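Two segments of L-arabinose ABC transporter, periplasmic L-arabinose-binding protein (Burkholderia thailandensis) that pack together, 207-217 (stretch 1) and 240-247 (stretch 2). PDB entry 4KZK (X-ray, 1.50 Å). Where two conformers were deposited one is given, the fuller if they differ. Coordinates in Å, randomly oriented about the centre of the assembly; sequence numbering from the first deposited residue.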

# COMPACT_ATOMS: atom_id res chain seq x y z
N PRO A 207 8.08 1.90 14.98
CA PRO A 207 6.73 1.35 14.98
C PRO A 207 5.66 2.45 15.00
O PRO A 207 5.73 3.37 15.80
CB PRO A 207 6.69 0.50 16.26
CG PRO A 207 7.63 1.19 17.17
CD PRO A 207 8.75 1.65 16.27
N GLU A 208 4.69 2.33 14.12
CA GLU A 208 3.63 3.32 13.92
C GLU A 208 2.36 2.98 14.67
O GLU A 208 1.95 1.82 14.70
CB GLU A 208 3.29 3.38 12.43
CG GLU A 208 4.45 3.80 11.54
CD GLU A 208 4.24 3.50 10.08
OE1 GLU A 208 3.59 2.48 9.76
OE2 GLU A 208 4.72 4.29 9.24
N MET A 209 1.69 3.98 15.23
CA MET A 209 0.41 3.77 15.89
C MET A 209 -0.66 3.50 14.84
O MET A 209 -1.55 2.68 15.06
CB MET A 209 0.02 4.98 16.74
CG MET A 209 -1.29 4.79 17.48
SD MET A 209 -1.66 6.11 18.64
CE MET A 209 -0.48 5.79 19.96
N THR A 210 -0.56 4.22 13.72
CA THR A 210 -1.47 4.10 12.58
C THR A 210 -0.61 4.07 11.33
O THR A 210 0.42 4.75 11.28
CB THR A 210 -2.45 5.29 12.52
OG1 THR A 210 -1.73 6.53 12.63
CG2 THR A 210 -3.48 5.23 13.64
N ALA A 211 -1.04 3.31 10.32
CA ALA A 211 -0.30 3.14 9.09
C ALA A 211 -0.70 4.24 8.11
O ALA A 211 -1.42 4.00 7.12
CB ALA A 211 -0.59 1.77 8.49
N ASP A 212 -0.28 5.46 8.43
CA ASP A 212 -0.65 6.63 7.64
C ASP A 212 0.41 7.71 7.84
O ASP A 212 1.38 7.50 8.57
CB ASP A 212 -2.08 7.10 7.95
CG ASP A 212 -2.32 7.37 9.43
OD1 ASP A 212 -1.33 7.54 10.19
OD2 ASP A 212 -3.51 7.36 9.84
N THR A 213 0.28 8.85 7.18
CA THR A 213 1.35 9.83 7.23
C THR A 213 1.55 10.32 8.67
O THR A 213 2.68 10.48 9.12
CB THR A 213 1.10 11.02 6.27
OG1 THR A 213 0.81 10.50 4.97
CG2 THR A 213 2.32 11.91 6.22
N GLU A 214 0.46 10.58 9.38
CA GLU A 214 0.55 11.04 10.77
C GLU A 214 1.31 10.03 11.63
O GLU A 214 2.20 10.41 12.39
CB GLU A 214 -0.84 11.29 11.36
CG GLU A 214 -0.83 11.83 12.78
CD GLU A 214 -2.21 11.90 13.39
OE1 GLU A 214 -3.18 11.41 12.75
OE2 GLU A 214 -2.34 12.43 14.51
N GLY A 215 0.94 8.76 11.52
CA GLY A 215 1.62 7.71 12.30
C GLY A 215 3.12 7.62 12.02
O GLY A 215 3.94 7.47 12.93
N ALA A 216 3.46 7.71 10.74
CA ALA A 216 4.84 7.68 10.32
C ALA A 216 5.62 8.90 10.79
O ALA A 216 6.75 8.77 11.19
CB ALA A 216 4.91 7.59 8.81
N PHE A 217 5.01 10.10 10.65
CA PHE A 217 5.63 11.35 11.07
C PHE A 217 6.01 11.25 12.55
O PHE A 217 7.14 11.55 12.95
CB PHE A 217 4.69 12.53 10.78
CG PHE A 217 5.24 13.86 11.19
CD1 PHE A 217 6.08 14.57 10.34
CD2 PHE A 217 4.90 14.42 12.41
CE1 PHE A 217 6.57 15.81 10.73
CE2 PHE A 217 5.40 15.65 12.81
CZ PHE A 217 6.24 16.35 11.96
N ASP A 240 3.67 4.98 0.06
CA ASP A 240 4.11 6.36 -0.12
C ASP A 240 3.73 7.25 1.07
O ASP A 240 4.52 8.11 1.49
CB ASP A 240 3.53 6.98 -1.41
CG ASP A 240 4.05 6.34 -2.67
OD1 ASP A 240 5.16 5.82 -2.66
OD2 ASP A 240 3.34 6.37 -3.71
N ASP A 241 2.52 7.07 1.57
CA ASP A 241 2.01 7.92 2.63
C ASP A 241 2.85 7.86 3.89
O ASP A 241 3.21 8.89 4.45
CB ASP A 241 0.57 7.52 2.94
CG ASP A 241 -0.34 7.57 1.72
OD1 ASP A 241 0.13 7.22 0.64
OD2 ASP A 241 -1.54 7.84 1.89
N THR A 242 3.18 6.65 4.32
CA THR A 242 4.01 6.46 5.49
C THR A 242 5.42 6.96 5.21
O THR A 242 5.96 7.71 5.98
CB THR A 242 3.98 4.99 5.97
OG1 THR A 242 4.25 4.08 4.89
CG2 THR A 242 2.62 4.69 6.50
N THR A 243 5.98 6.60 4.06
CA THR A 243 7.31 7.04 3.68
C THR A 243 7.46 8.54 3.75
O THR A 243 8.45 9.06 4.28
CB THR A 243 7.70 6.47 2.30
OG1 THR A 243 7.63 5.04 2.35
CG2 THR A 243 9.11 6.88 1.91
N VAL A 244 6.47 9.26 3.22
CA VAL A 244 6.51 10.74 3.19
C VAL A 244 6.47 11.29 4.61
O VAL A 244 7.04 12.35 4.90
CB VAL A 244 5.33 11.33 2.39
CG1 VAL A 244 5.02 12.78 2.81
CG2 VAL A 244 5.62 11.23 0.92
N GLY A 245 5.78 10.60 5.51
CA GLY A 245 5.81 11.03 6.91
C GLY A 245 7.21 11.11 7.48
O GLY A 245 7.55 12.08 8.19
N ALA A 246 8.05 10.12 7.17
CA ALA A 246 9.44 10.13 7.61
C ALA A 246 10.25 11.24 6.93
O ALA A 246 11.14 11.86 7.54
CB ALA A 246 10.09 8.76 7.37
N VAL A 247 9.96 11.50 5.66
CA VAL A 247 10.65 12.56 4.93
C VAL A 247 10.32 13.92 5.58
O VAL A 247 11.21 14.74 5.84
CB VAL A 247 10.32 12.53 3.42
CG1 VAL A 247 10.88 13.75 2.68
CG2 VAL A 247 10.85 11.24 2.78

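Residues 240-247 are helical throughout, whereas 207-217 runs as an extended and looped segment until Thr 213, where a helix begins; both helices continue later in the chain. Their axes approach to 7.1 Å with 37° between their N-to-C directions, so the two helices run roughly the same way at very short range. The closest CA atoms across the stretches are those of Phe 217 and Gly 245, 4.2 Å apart. Gly 245 permits this closeness: an ideal CB there would point toward the first stretch and lie 2.7 Å from Thr 213 O, 2.7 Å from Ala 216 CB and 2.9 Å from Phe 217 N, all clashes. With no side chain in the way, backbone meets backbone, and Phe 217 CA makes a CA-H...O contact with Gly 245 O at 3.5 Å. The same oxygen lies at the edge of the Phe 217 ring, near its plane, where the polarized ring hydrogens are found.

The start of the first helix is capped by Asp 212, at the N-cap position. Asp 212 OD1 accepts from Gly 215 N at 2.9 Å, satisfying an amide that has no preceding helical turn to supply a carbonyl, and from Thr 210 OG1 at 2.7 Å, tying the loop to the cap. The CA-to-CB bond of Asp 212 points away from the second helix, and neither its side chain nor that of Thr 210 contacts that helix; Asp 212 meets it through its backbone.

One hydrogen bond joins the stretches: Thr 213 OG1 donates to Asp 241 O at 2.9 Å. Asp 241 O also accepts from Gly 245 N within its own helix, at 3.3 Å, and receives a CA-H...O contact from Thr 213 CA at 3.5 Å. The methyl of Thr 213 packs on the glycine backbone, with Thr 213 CG2 3.7 Å from Gly 245 CA, so this one residue joins polar and nonpolar contact.

Ala 216 points toward the second helix, and its small side chain fits the narrow gap: Ala 216 CB lies 3.0 Å from Thr 242 O, a tight van der Waals approach, and 4.0 Å from Gly 245 CA. Thr 242, with the largest area covered in this contact, sends CG2 against the loop before the first helix, 3.7 Å from Ala 211 C and 3.6 Å from Asp 212 N. Glu 208 reaches the same threonine from the start of the loop, bringing OE2 to 3.4 Å from Thr 242 CB, a packing contact with carbon.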